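Local coordinates for cell surface protein (Putative S-layer protein) (Clostridioides difficile R20291, PDB 5NJL) that is a putative S-layer cell surface protein of extended three-domain fold that shows cell adhesion in vitro and is therefore thought to act as an adhesin, at residues T76-G81 with D203-E208; S110-A115 with V128-D133; V140-D145 with S152-I157; L216-P221 with E273-S278; S244-S249 with K259-Y264. All blocks are in the same frame, centred on the assembly; numbering follows the deposited sequence.

Interaction 1: T76-G81 with D203-E208. With SO4 (sulfate ion), chain F.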
# COMPACT_ATOMS: atom_id res chain seq x y z
N THR A 76 -7.67 8.83 5.63
CA THR A 76 -6.81 7.73 5.11
C THR A 76 -7.37 7.15 3.82
O THR A 76 -8.58 7.05 3.65
CB THR A 76 -6.56 6.63 6.14
OG1 THR A 76 -7.76 5.90 6.40
CG2 THR A 76 -6.05 7.24 7.45
N ILE A 77 -6.48 6.88 2.88
CA ILE A 77 -6.81 6.34 1.56
C ILE A 77 -6.14 4.97 1.49
O ILE A 77 -4.90 4.86 1.59
CB ILE A 77 -6.28 7.26 0.46
CG1 ILE A 77 -6.84 8.69 0.63
CG2 ILE A 77 -6.54 6.69 -0.93
CD1 ILE A 77 -6.38 9.64 -0.45
N THR A 78 -6.97 3.93 1.37
CA THR A 78 -6.53 2.55 1.22
C THR A 78 -7.00 1.99 -0.14
O THR A 78 -8.17 2.11 -0.49
CB THR A 78 -7.08 1.71 2.38
OG1 THR A 78 -6.66 2.27 3.63
CG2 THR A 78 -6.57 0.27 2.31
N ASP A 79 -6.06 1.45 -0.91
CA ASP A 79 -6.34 0.61 -2.08
C ASP A 79 -6.76 -0.75 -1.56
O ASP A 79 -6.00 -1.42 -0.85
CB ASP A 79 -5.07 0.58 -2.95
CG ASP A 79 -5.17 -0.29 -4.18
OD1 ASP A 79 -6.22 -0.92 -4.47
OD2 ASP A 79 -4.17 -0.33 -4.91
N LYS A 80 -7.99 -1.18 -1.84
CA LYS A 80 -8.47 -2.47 -1.38
C LYS A 80 -7.84 -3.67 -2.16
O LYS A 80 -8.16 -4.82 -1.85
CB LYS A 80 -9.99 -2.58 -1.45
CG LYS A 80 -10.74 -1.63 -0.51
CD LYS A 80 -12.24 -1.59 -0.80
CE LYS A 80 -13.04 -2.75 -0.24
NZ LYS A 80 -12.79 -2.91 1.21
N GLY A 81 -7.00 -3.38 -3.15
CA GLY A 81 -6.27 -4.40 -3.90
C GLY A 81 -6.90 -4.58 -5.25
O GLY A 81 -8.04 -5.04 -5.33
N ASP A 203 -4.85 -5.28 0.70
CA ASP A 203 -4.89 -3.82 0.86
C ASP A 203 -3.50 -3.22 0.73
O ASP A 203 -2.52 -3.86 1.07
CB ASP A 203 -5.38 -3.42 2.24
CG ASP A 203 -6.83 -3.63 2.45
OD1 ASP A 203 -7.56 -4.05 1.52
OD2 ASP A 203 -7.26 -3.38 3.59
N VAL A 204 -3.44 -1.99 0.25
CA VAL A 204 -2.24 -1.17 0.26
C VAL A 204 -2.68 0.20 0.81
O VAL A 204 -3.47 0.89 0.18
CB VAL A 204 -1.63 -0.97 -1.15
CG1 VAL A 204 -0.33 -0.17 -1.05
CG2 VAL A 204 -1.41 -2.30 -1.88
N GLN A 205 -2.20 0.57 1.99
CA GLN A 205 -2.41 1.92 2.51
C GLN A 205 -1.59 2.91 1.72
O GLN A 205 -0.39 2.78 1.60
CB GLN A 205 -2.06 1.98 3.98
CG GLN A 205 -3.09 1.26 4.84
CD GLN A 205 -2.44 0.31 5.84
OE1 GLN A 205 -2.10 0.70 6.96
NE2 GLN A 205 -2.26 -0.95 5.42
N LEU A 206 -2.27 3.87 1.10
CA LEU A 206 -1.61 4.81 0.22
C LEU A 206 -1.28 6.14 0.88
O LEU A 206 -0.28 6.76 0.54
CB LEU A 206 -2.48 5.06 -1.00
CG LEU A 206 -2.66 3.84 -1.92
CD1 LEU A 206 -3.66 4.21 -3.01
CD2 LEU A 206 -1.33 3.42 -2.52
N ALA A 207 -2.15 6.61 1.77
CA ALA A 207 -1.97 7.96 2.33
C ALA A 207 -2.68 8.16 3.63
O ALA A 207 -3.66 7.49 3.94
CB ALA A 207 -2.41 9.01 1.33
N GLU A 208 -2.13 9.08 4.42
CA GLU A 208 -2.77 9.60 5.62
C GLU A 208 -2.60 11.12 5.49
O GLU A 208 -1.46 11.61 5.46
CB GLU A 208 -2.04 9.04 6.84
CG GLU A 208 -2.46 9.54 8.20
CD GLU A 208 -1.37 9.27 9.25
OE1 GLU A 208 -1.03 8.08 9.48
OE2 GLU A 208 -0.84 10.26 9.83
S SO4 F . -6.00 -7.80 3.28
O1 SO4 F . -6.76 -8.25 2.08
O2 SO4 F . -6.94 -7.63 4.42
O3 SO4 F . -5.29 -6.54 3.02
O4 SO4 F . -5.00 -8.84 3.64
O HOH W 1 -10.18 -4.10 1.92
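The carboxylate of Asp203 is sandwiched: the methyl CG2 of Thr78 sits over one face, 3.9 Å from Asp203 CG, and O3 of a sulfate ion, probably from the crystallisation liquor, lies against the opposite face. At the edge, a water donates to Asp203 OD1 (2.7 Å) and accepts from Lys80 NZ, joining acid and base without direct contact. The sulfate is held by a backbone donor, Asp203 N to sulfate O3 at 2.7 Å. These groups close one end of an antiparallel pairing between strands 72-79 and 204-212, inner neighbours in a mixed five-stranded sheet. The ladder is interrupted by a classic beta bulge: Leu206 and Ala207 both face Ile77, whose carbonyl O accepts from Leu206 N at 2.9 Å and from Ala207 N at 3.3 Å. On the face carrying Ile77 and Ala207, their CB atoms meet at 4.3 Å; Ile77 also packs on Val21 and Leu24 of helix 14-25. Where the strand ends, Asp79 turns CG anti to its backbone N (chi1 178°), and OD1 receives Gly81 N from above the carboxylate plane, forming an Asx turn. The same OD1 is hydrogen-bonded to His82 ND1.

Interaction 2: S110-A115 with V128-D133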
# COMPACT_ATOMS: atom_id res chain seq x y z
N SER A 110 8.87 -27.77 -3.68
CA SER A 110 7.50 -28.26 -3.58
C SER A 110 7.11 -29.19 -4.74
O SER A 110 6.53 -30.27 -4.53
CB SER A 110 6.52 -27.09 -3.53
OG SER A 110 5.20 -27.57 -3.65
N ILE A 111 7.42 -28.77 -5.96
CA ILE A 111 7.13 -29.60 -7.14
C ILE A 111 7.88 -30.94 -7.08
O ILE A 111 7.30 -32.01 -7.34
CB ILE A 111 7.44 -28.86 -8.45
CG1 ILE A 111 6.45 -27.69 -8.63
CG2 ILE A 111 7.32 -29.83 -9.64
CD1 ILE A 111 6.85 -26.72 -9.74
N THR A 112 9.16 -30.89 -6.72
CA THR A 112 10.00 -32.09 -6.63
C THR A 112 9.37 -33.07 -5.61
O THR A 112 9.24 -34.27 -5.89
CB THR A 112 11.43 -31.69 -6.25
OG1 THR A 112 11.96 -30.85 -7.27
CG2 THR A 112 12.35 -32.89 -6.07
N GLU A 113 8.91 -32.55 -4.47
CA GLU A 113 8.25 -33.37 -3.46
C GLU A 113 6.90 -33.89 -3.96
O GLU A 113 6.63 -35.07 -3.86
CB GLU A 113 8.11 -32.60 -2.14
CG GLU A 113 7.51 -33.40 -0.98
CD GLU A 113 8.42 -34.52 -0.46
OE1 GLU A 113 7.90 -35.36 0.31
OE2 GLU A 113 9.63 -34.57 -0.80
N LYS A 114 6.07 -33.02 -4.52
CA LYS A 114 4.79 -33.44 -5.07
C LYS A 114 4.91 -34.52 -6.16
O LYS A 114 4.06 -35.39 -6.23
CB LYS A 114 3.99 -32.26 -5.64
CG LYS A 114 3.25 -31.43 -4.62
CD LYS A 114 2.69 -30.19 -5.31
CE LYS A 114 1.54 -29.54 -4.56
NZ LYS A 114 2.00 -28.84 -3.34
N ALA A 115 5.96 -34.46 -6.98
CA ALA A 115 6.13 -35.42 -8.07
C ALA A 115 6.32 -36.85 -7.59
O ALA A 115 5.99 -37.79 -8.32
CB ALA A 115 7.29 -35.03 -8.98
N VAL A 128 8.33 -35.47 -13.98
CA VAL A 128 8.51 -34.02 -13.73
C VAL A 128 9.82 -33.81 -13.05
O VAL A 128 10.15 -34.52 -12.07
CB VAL A 128 7.38 -33.45 -12.83
CG1 VAL A 128 7.61 -31.96 -12.57
CG2 VAL A 128 6.03 -33.65 -13.48
N LYS A 129 10.59 -32.85 -13.55
CA LYS A 129 11.71 -32.30 -12.83
C LYS A 129 11.52 -30.82 -12.66
O LYS A 129 11.01 -30.14 -13.56
CB LYS A 129 13.00 -32.51 -13.60
CG LYS A 129 13.35 -33.95 -13.89
CD LYS A 129 13.98 -34.61 -12.71
CE LYS A 129 14.68 -35.88 -13.16
NZ LYS A 129 15.09 -36.57 -11.93
N ALA A 130 11.94 -30.30 -11.51
CA ALA A 130 11.83 -28.87 -11.31
C ALA A 130 13.11 -28.40 -10.68
O ALA A 130 13.52 -28.95 -9.65
CB ALA A 130 10.64 -28.54 -10.43
N SER A 131 13.71 -27.38 -11.27
CA SER A 131 15.04 -26.93 -10.89
C SER A 131 15.02 -25.43 -10.61
O SER A 131 14.43 -24.69 -11.38
CB SER A 131 16.05 -27.21 -12.01
OG SER A 131 16.08 -28.57 -12.43
N TYR A 132 15.66 -24.98 -9.53
CA TYR A 132 15.87 -23.55 -9.31
C TYR A 132 17.32 -23.28 -9.70
O TYR A 132 18.25 -23.81 -9.11
CB TYR A 132 15.54 -23.05 -7.88
CG TYR A 132 16.06 -21.63 -7.71
CD1 TYR A 132 15.54 -20.59 -8.46
CD2 TYR A 132 17.16 -21.35 -6.88
CE1 TYR A 132 16.04 -19.30 -8.36
CE2 TYR A 132 17.66 -20.05 -6.76
CZ TYR A 132 17.10 -19.03 -7.51
OH TYR A 132 17.61 -17.73 -7.46
N ASP A 133 17.51 -22.51 -10.76
CA ASP A 133 18.82 -22.14 -11.25
C ASP A 133 19.19 -20.85 -10.52
O ASP A 133 18.65 -19.79 -10.84
CB ASP A 133 18.80 -21.97 -12.76
CG ASP A 133 20.20 -21.78 -13.35
OD1 ASP A 133 20.94 -20.88 -12.91
OD2 ASP A 133 20.55 -22.52 -14.28
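Ala115 N donates to Ile111 O at 2.8 Å, and this helical turn sets the two side chains on the same flank, pointing at Val128 and Ala130. Ile111 does most of the touching. Its CG2, held anti to the backbone N (chi1 to CG1 -68°), touches two partners, meeting Val128 CG1 at 3.6 Å and Ala130 CB at the same separation. The isoleucine and valine side chains stand at about a right angle to each other. One turn on, the methyl of Ala115 rests 4.2 Å from Val128 CB. The contact lays the later turns of helix 101-115 along strand 126-133, an outermost strand of a three-stranded antiparallel sheet, with the two axes running nearly antiparallel at 161°. Alanine suits both surfaces: with only a methyl to accommodate, helix and strand axes come within 7.5 Å. Tyr123 of helix 122-125 and Leu166 extend the apolar cluster around Ile111 and Val128. At its margin Thr112 turns OG1 back along its own helix to a hydrogen bond with Ala108 O, which satisfies the hydroxyl beside an exposed helix surface. Ala130 O lies 3.4 Å from that OG1, but at an angle too poor for a bond.

Interaction 3: V140-D145 with S152-I157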
# COMPACT_ATOMS: atom_id res chain seq x y z
N VAL A 140 12.89 -23.80 -13.56
CA VAL A 140 12.85 -24.51 -14.84
C VAL A 140 12.13 -25.83 -14.60
O VAL A 140 12.61 -26.70 -13.85
CB VAL A 140 14.26 -24.73 -15.38
CG1 VAL A 140 14.25 -25.44 -16.72
CG2 VAL A 140 15.01 -23.39 -15.45
N ILE A 141 10.99 -25.99 -15.26
CA ILE A 141 10.18 -27.18 -15.16
C ILE A 141 10.34 -28.01 -16.43
O ILE A 141 10.13 -27.51 -17.55
CB ILE A 141 8.74 -26.79 -14.91
CG1 ILE A 141 8.65 -26.07 -13.54
CG2 ILE A 141 7.83 -28.01 -14.89
CD1 ILE A 141 7.37 -25.31 -13.38
N THR A 142 10.71 -29.28 -16.27
CA THR A 142 10.96 -30.15 -17.43
C THR A 142 10.07 -31.37 -17.29
O THR A 142 10.10 -32.07 -16.27
CB THR A 142 12.44 -30.50 -17.53
OG1 THR A 142 13.15 -29.34 -17.97
CG2 THR A 142 12.70 -31.64 -18.49
N LEU A 143 9.29 -31.63 -18.34
CA LEU A 143 8.28 -32.67 -18.38
C LEU A 143 8.61 -33.64 -19.48
O LEU A 143 9.14 -33.25 -20.54
CB LEU A 143 6.91 -32.05 -18.68
CG LEU A 143 6.45 -30.88 -17.83
CD1 LEU A 143 5.15 -30.30 -18.35
CD2 LEU A 143 6.29 -31.29 -16.39
N ARG A 144 8.29 -34.91 -19.25
CA ARG A 144 8.36 -35.92 -20.29
C ARG A 144 7.17 -36.85 -20.15
O ARG A 144 6.83 -37.24 -19.04
CB ARG A 144 9.66 -36.66 -20.05
CG ARG A 144 10.06 -37.72 -21.01
CD ARG A 144 11.51 -38.14 -20.68
NE ARG A 144 11.55 -38.90 -19.43
CZ ARG A 144 12.57 -39.65 -19.02
NH1 ARG A 144 13.71 -39.72 -19.72
NH2 ARG A 144 12.44 -40.32 -17.88
N ASP A 145 6.55 -37.22 -21.27
CA ASP A 145 5.42 -38.15 -21.25
C ASP A 145 5.92 -39.50 -20.66
O ASP A 145 7.05 -39.90 -20.91
CB ASP A 145 4.85 -38.43 -22.65
CG ASP A 145 4.43 -37.17 -23.41
OD1 ASP A 145 3.54 -36.45 -22.92
OD2 ASP A 145 4.94 -36.96 -24.56
N SER A 152 8.77 -34.18 -24.80
CA SER A 152 9.22 -33.40 -23.65
C SER A 152 8.85 -31.94 -23.80
O SER A 152 8.52 -31.46 -24.91
CB SER A 152 10.74 -33.52 -23.48
OG SER A 152 11.44 -32.97 -24.60
N LYS A 153 8.96 -31.21 -22.70
CA LYS A 153 8.73 -29.77 -22.70
C LYS A 153 9.49 -29.18 -21.53
O LYS A 153 9.50 -29.76 -20.44
CB LYS A 153 7.23 -29.48 -22.54
CG LYS A 153 6.88 -28.01 -22.54
CD LYS A 153 6.97 -27.46 -23.96
CE LYS A 153 6.93 -25.95 -23.95
NZ LYS A 153 6.84 -25.51 -25.36
N THR A 154 10.14 -28.05 -21.76
CA THR A 154 10.77 -27.29 -20.70
C THR A 154 10.11 -25.92 -20.66
O THR A 154 9.98 -25.25 -21.69
CB THR A 154 12.29 -27.18 -20.91
OG1 THR A 154 12.87 -28.46 -20.72
CG2 THR A 154 12.92 -26.24 -19.88
N ILE A 155 9.74 -25.49 -19.45
CA ILE A 155 9.08 -24.20 -19.23
C ILE A 155 9.92 -23.43 -18.21
O ILE A 155 10.30 -24.01 -17.17
CB ILE A 155 7.66 -24.41 -18.62
CG1 ILE A 155 6.76 -25.23 -19.55
CG2 ILE A 155 6.99 -23.09 -18.26
CD1 ILE A 155 6.35 -24.52 -20.81
N GLU A 156 10.18 -22.15 -18.51
CA GLU A 156 10.95 -21.27 -17.62
C GLU A 156 10.01 -20.28 -16.93
O GLU A 156 9.18 -19.62 -17.58
CB GLU A 156 12.06 -20.53 -18.38
CG GLU A 156 12.79 -19.44 -17.59
CD GLU A 156 13.80 -18.67 -18.43
OE1 GLU A 156 14.74 -19.33 -18.93
OE2 GLU A 156 13.66 -17.43 -18.57
N ILE A 157 10.13 -20.18 -15.60
CA ILE A 157 9.28 -19.35 -14.75
C ILE A 157 10.23 -18.41 -13.99
O ILE A 157 11.26 -18.85 -13.46
CB ILE A 157 8.46 -20.21 -13.76
CG1 ILE A 157 7.59 -21.26 -14.47
CG2 ILE A 157 7.59 -19.35 -12.85
CD1 ILE A 157 6.46 -20.70 -15.29
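Ile141 and Ile155 form a hydrogen-bonded pair at the heart of an antiparallel beta hairpin, strands 138-145 and 152-158. Each backbone N-H donates to the other's carbonyl O, both at 2.8 Å; the bond from Ile141 N is almost straight (170°). Two residues along, Leu143 and Lys153 repeat the exchange: Leu143 N reaches Lys153 O at 2.8 Å, and the return bond from Lys153 N to Leu143 O stretches to 3.0 Å. Val140 and Thr142, flanking Ile141, turn their N-H and C=O groups to the other side, where Ser131 and Lys129 of strand 126-133 receive them, making 138-145 the middle strand of its sheet. Beyond the hairpin, Arg144 NH2 makes a salt bridge to Asp127, and buried Asp145 accepts from Val187 N through OD1; its OD2 is hydrogen-bonded to Thr151 OG1, in the loop just before strand 152-158. Val140, Thr142 and Thr154 on one face and Ile141 and Ile155 on the other are beta-branched, which suits an extended backbone; Leu143 joins the isoleucines on the buried face. Thr142 and Thr154 form a non-hydrogen-bonded pair. With both hydroxyls anti to their carbonyl carbons, Thr142 OG1 and Thr154 OG1 hydrogen-bond at 2.9 Å.

Interaction 4: L216-P221 with E273-S278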
# COMPACT_ATOMS: atom_id res chain seq x y z
N LEU A 216 -0.10 27.56 8.84
CA LEU A 216 0.98 26.68 9.29
C LEU A 216 2.37 27.26 9.01
O LEU A 216 2.61 27.88 7.97
CB LEU A 216 0.89 25.32 8.59
CG LEU A 216 -0.47 24.63 8.67
CD1 LEU A 216 -0.45 23.38 7.78
CD2 LEU A 216 -0.84 24.30 10.10
N ASN A 217 3.28 27.03 9.95
CA ASN A 217 4.64 27.49 9.82
C ASN A 217 5.52 26.65 10.73
O ASN A 217 5.06 26.20 11.77
CB ASN A 217 4.73 28.98 10.19
CG ASN A 217 5.74 29.72 9.35
OD1 ASN A 217 6.78 30.15 9.85
ND2 ASN A 217 5.45 29.85 8.05
N THR A 218 6.77 26.45 10.31
CA THR A 218 7.75 25.67 11.07
C THR A 218 8.98 26.53 11.36
O THR A 218 9.53 27.16 10.45
CB THR A 218 8.20 24.40 10.32
OG1 THR A 218 7.05 23.64 9.91
CG2 THR A 218 9.07 23.52 11.21
N VAL A 219 9.42 26.53 12.62
CA VAL A 219 10.53 27.36 13.08
C VAL A 219 11.51 26.52 13.90
O VAL A 219 11.23 25.38 14.23
CB VAL A 219 10.03 28.55 13.93
CG1 VAL A 219 9.16 29.47 13.09
CG2 VAL A 219 9.26 28.08 15.17
N SER A 220 12.66 27.12 14.22
CA SER A 220 13.64 26.52 15.15
C SER A 220 13.34 27.02 16.56
O SER A 220 12.67 28.03 16.71
CB SER A 220 15.06 26.92 14.73
OG SER A 220 15.21 28.33 14.71
N PRO A 221 13.85 26.32 17.60
CA PRO A 221 13.65 26.83 18.98
C PRO A 221 14.40 28.14 19.22
O PRO A 221 13.96 28.95 20.04
CB PRO A 221 14.22 25.71 19.86
CG PRO A 221 15.12 24.93 18.98
CD PRO A 221 14.59 25.04 17.59
N GLU A 273 -0.88 27.48 13.62
CA GLU A 273 -0.16 26.36 14.20
C GLU A 273 1.29 26.41 13.81
O GLU A 273 1.66 26.31 12.63
CB GLU A 273 -0.72 24.99 13.82
CG GLU A 273 -0.03 23.91 14.64
CD GLU A 273 -0.23 22.53 14.07
OE1 GLU A 273 0.33 22.25 12.98
OE2 GLU A 273 -0.93 21.74 14.73
N LEU A 274 2.11 26.51 14.84
CA LEU A 274 3.52 26.71 14.68
C LEU A 274 4.18 25.39 15.08
O LEU A 274 3.99 24.91 16.19
CB LEU A 274 3.95 27.83 15.62
CG LEU A 274 5.35 28.40 15.45
CD1 LEU A 274 5.69 28.68 13.99
CD2 LEU A 274 5.46 29.67 16.30
N THR A 275 4.95 24.83 14.15
CA THR A 275 5.77 23.66 14.43
C THR A 275 7.16 24.14 14.85
O THR A 275 7.79 24.93 14.15
CB THR A 275 5.83 22.74 13.20
OG1 THR A 275 4.49 22.35 12.85
CG2 THR A 275 6.65 21.50 13.48
N VAL A 276 7.61 23.70 16.02
CA VAL A 276 8.95 24.02 16.51
C VAL A 276 9.83 22.75 16.48
O VAL A 276 9.62 21.83 17.29
CB VAL A 276 8.89 24.59 17.94
CG1 VAL A 276 10.29 25.01 18.41
CG2 VAL A 276 7.89 25.75 18.01
N GLU A 277 10.79 22.72 15.56
CA GLU A 277 11.62 21.53 15.34
C GLU A 277 13.12 21.78 15.47
O GLU A 277 13.62 22.86 15.11
CB GLU A 277 11.30 20.90 13.98
CG GLU A 277 11.88 21.59 12.75
CD GLU A 277 11.36 20.99 11.45
OE1 GLU A 277 11.72 21.53 10.38
OE2 GLU A 277 10.60 20.00 11.50
N SER A 278 13.81 20.76 15.96
CA SER A 278 15.24 20.81 16.28
C SER A 278 15.87 19.41 16.35
O SER A 278 15.30 18.50 16.98
CB SER A 278 15.45 21.50 17.63
OG SER A 278 16.81 21.77 17.87
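Thr218 and Thr275 lie side by side, pointing the same way from neighbouring parallel strands, with Thr218 OG1 3.6 Å from Thr275 CB. Glu277 reaches back to Thr218 alone of the two. Its CG is folded between backbone N and carbonyl carbon (chi1 77°), the chain beyond is extended, and Glu277 CD comes to 3.4 Å from the methyl CG2 of Thr218. At the other end of the pairing Leu216 CD2 leans on the stem of Glu273, 3.8 Å from its CB, while the acid itself is engaged in a salt bridge with Lys212. On the opposite face, past Asn217, the contact becomes apolar: Val219 and Leu274 stand about perpendicular, Val219 CG1 touching Leu274 CD1 at 3.7 Å, and Val276 CG2 joins them from beside Val219 CG2. Strand 215-219 is an outermost strand of a mixed four-stranded sheet, paired with 271-278, which in turn abuts 258-265. Past Val219, Ser220 caps the next helix, its OG accepting from Asp223 N. Between these two segments the ladder ends at Glu277 N to Val219 O; Pro221, lacking an N-H, cannot donate the next bond and instead packs its ring on Ser278, CD to CB at 3.6 Å.

Interaction 5: S244-S249 with K259-Y264. With SO4 (sulfate ion), chain N.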
# COMPACT_ATOMS: atom_id res chain seq x y z
N SER A 244 -2.68 25.69 22.74
CA SER A 244 -2.49 24.28 23.10
C SER A 244 -1.11 23.89 22.60
O SER A 244 -0.79 24.10 21.43
CB SER A 244 -3.60 23.39 22.54
OG SER A 244 -3.56 23.34 21.13
N ILE A 245 -0.29 23.37 23.51
CA ILE A 245 1.08 22.97 23.20
C ILE A 245 1.16 21.44 23.27
O ILE A 245 0.75 20.84 24.27
CB ILE A 245 2.08 23.64 24.18
CG1 ILE A 245 2.09 25.17 23.98
CG2 ILE A 245 3.48 23.07 23.98
CD1 ILE A 245 2.78 25.96 25.08
N SER A 246 1.68 20.82 22.21
CA SER A 246 1.71 19.36 22.09
C SER A 246 2.90 18.75 22.81
O SER A 246 3.75 19.46 23.36
CB SER A 246 1.72 18.95 20.62
OG SER A 246 3.01 19.05 20.04
N ASP A 247 2.94 17.41 22.79
CA ASP A 247 3.95 16.60 23.47
C ASP A 247 5.40 16.95 23.24
O ASP A 247 5.85 17.03 22.09
CB ASP A 247 3.81 15.11 23.10
CG ASP A 247 2.78 14.39 23.94
OD1 ASP A 247 2.41 14.91 25.02
OD2 ASP A 247 2.36 13.29 23.51
N ILE A 248 6.07 17.16 24.37
CA ILE A 248 7.53 17.04 24.57
C ILE A 248 8.36 16.89 23.28
O ILE A 248 9.20 17.75 22.98
CB ILE A 248 7.87 15.87 25.57
CG1 ILE A 248 6.85 15.74 26.73
CG2 ILE A 248 9.28 16.02 26.14
CD1 ILE A 248 6.80 16.90 27.71
N SER A 249 8.12 15.82 22.53
CA SER A 249 8.90 15.51 21.32
C SER A 249 8.11 14.75 20.26
O SER A 249 6.97 14.37 20.47
CB SER A 249 10.13 14.69 21.71
OG SER A 249 9.84 13.29 21.76
N LYS A 259 10.20 17.43 17.20
CA LYS A 259 9.29 18.60 17.14
C LYS A 259 8.13 18.61 18.12
O LYS A 259 7.73 17.57 18.64
CB LYS A 259 8.78 18.90 15.72
CG LYS A 259 8.23 17.74 14.90
CD LYS A 259 8.38 18.05 13.41
CE LYS A 259 7.92 16.92 12.51
NZ LYS A 259 6.47 17.03 12.17
N PHE A 260 7.63 19.82 18.40
CA PHE A 260 6.33 20.04 19.05
C PHE A 260 5.56 21.15 18.32
O PHE A 260 6.11 21.85 17.46
CB PHE A 260 6.48 20.32 20.56
CG PHE A 260 6.96 21.71 20.90
CD1 PHE A 260 8.32 22.05 20.82
CD2 PHE A 260 6.07 22.69 21.35
CE1 PHE A 260 8.77 23.32 21.16
CE2 PHE A 260 6.51 23.96 21.68
CZ PHE A 260 7.87 24.28 21.58
N THR A 261 4.27 21.26 18.62
CA THR A 261 3.41 22.23 17.95
C THR A 261 2.78 23.13 18.99
O THR A 261 2.51 22.70 20.11
CB THR A 261 2.30 21.55 17.12
OG1 THR A 261 1.51 20.71 17.98
CG2 THR A 261 2.88 20.73 16.00
N ILE A 262 2.56 24.39 18.60
CA ILE A 262 1.79 25.32 19.40
C ILE A 262 0.68 25.80 18.50
O ILE A 262 0.95 26.35 17.43
CB ILE A 262 2.59 26.58 19.84
CG1 ILE A 262 4.01 26.21 20.26
CG2 ILE A 262 1.85 27.32 20.96
CD1 ILE A 262 5.00 27.33 20.06
N LYS A 263 -0.55 25.52 18.89
CA LYS A 263 -1.71 26.12 18.24
C LYS A 263 -2.07 27.33 19.08
O LYS A 263 -2.10 27.25 20.31
CB LYS A 263 -2.89 25.14 18.19
CG LYS A 263 -2.62 23.93 17.32
CD LYS A 263 -3.83 22.98 17.21
CE LYS A 263 -3.60 21.95 16.11
NZ LYS A 263 -4.81 21.17 15.67
N TYR A 264 -2.35 28.45 18.42
CA TYR A 264 -2.82 29.64 19.11
C TYR A 264 -3.57 30.56 18.17
O TYR A 264 -3.48 30.43 16.94
CB TYR A 264 -1.64 30.37 19.78
CG TYR A 264 -0.67 31.04 18.83
CD1 TYR A 264 0.37 30.33 18.26
CD2 TYR A 264 -0.79 32.40 18.51
CE1 TYR A 264 1.27 30.94 17.40
CE2 TYR A 264 0.11 33.02 17.65
CZ TYR A 264 1.13 32.28 17.10
OH TYR A 264 2.04 32.86 16.26
S SO4 N . -0.35 15.75 22.09
O1 SO4 N . -0.12 16.44 23.39
O2 SO4 N . -1.17 14.54 22.32
O3 SO4 N . 0.94 15.34 21.50
O4 SO4 N . -1.04 16.65 21.14
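A serine side chain takes the place of a backbone acceptor here: Thr261 N donates to Ser246 OG at 2.9 Å, just as the regular strand gives out. The contact is an antiparallel strand pairing, 243-245 on 258-265, at the edge of a mixed four-stranded sheet. Ser246 N donates to Thr261 O at 2.9 Å, so both the backbone and the hydroxyl of Ser246 hold Thr261. The hydroxyl can do this because OG sits between the backbone N and the carbonyl carbon (chi1 80°); serine, with its short polar arm, suits the spot. Ser244 and Lys263 make the regular hydrogen-bonded pair, each N reaching the other's O at 2.9 Å, while Lys263 NZ runs off to a salt bridge with Glu72. On the face that helix 281-291 lies against, Ile245 lies side by side with two partners: its CG1 meets Ile262 CG2 at 3.7 Å, and its CG2 rests 3.7 Å from Phe260 CD2. Phe260 is buried and also packs on Leu284 of that helix. Beyond Ser246 regular pairing stops, though the chain still runs beside the strand as far as Ser249 and Lys259. There Asp247 N donates to O3 of a sulfate ion, probably from the crystallisation liquor, at 3.2 Å.

Following the chain from the N terminus, the polypeptide leaves the central sheet after segment 76-81 and returns to pair with it at 203-208, so interaction 1 closes a long excursion. Within that excursion lie interactions 2 and 3, in series and about 10 Å apart between centres; they share the sheet of strands 126-133, 138-145 and 152-158, and build an outlying part of the fold. After interaction 1 has closed, strand 204-212 leads into strand 215-219, where interaction 4 opens. Interaction 5 forms and closes before 273-278 completes interaction 4, and both belong to one four-stranded sheet. No contacts cross. Interactions 2 and 4, on opposite sides of the chain's centre, stand about 60 Å apart between centres, which fits an extended molecule.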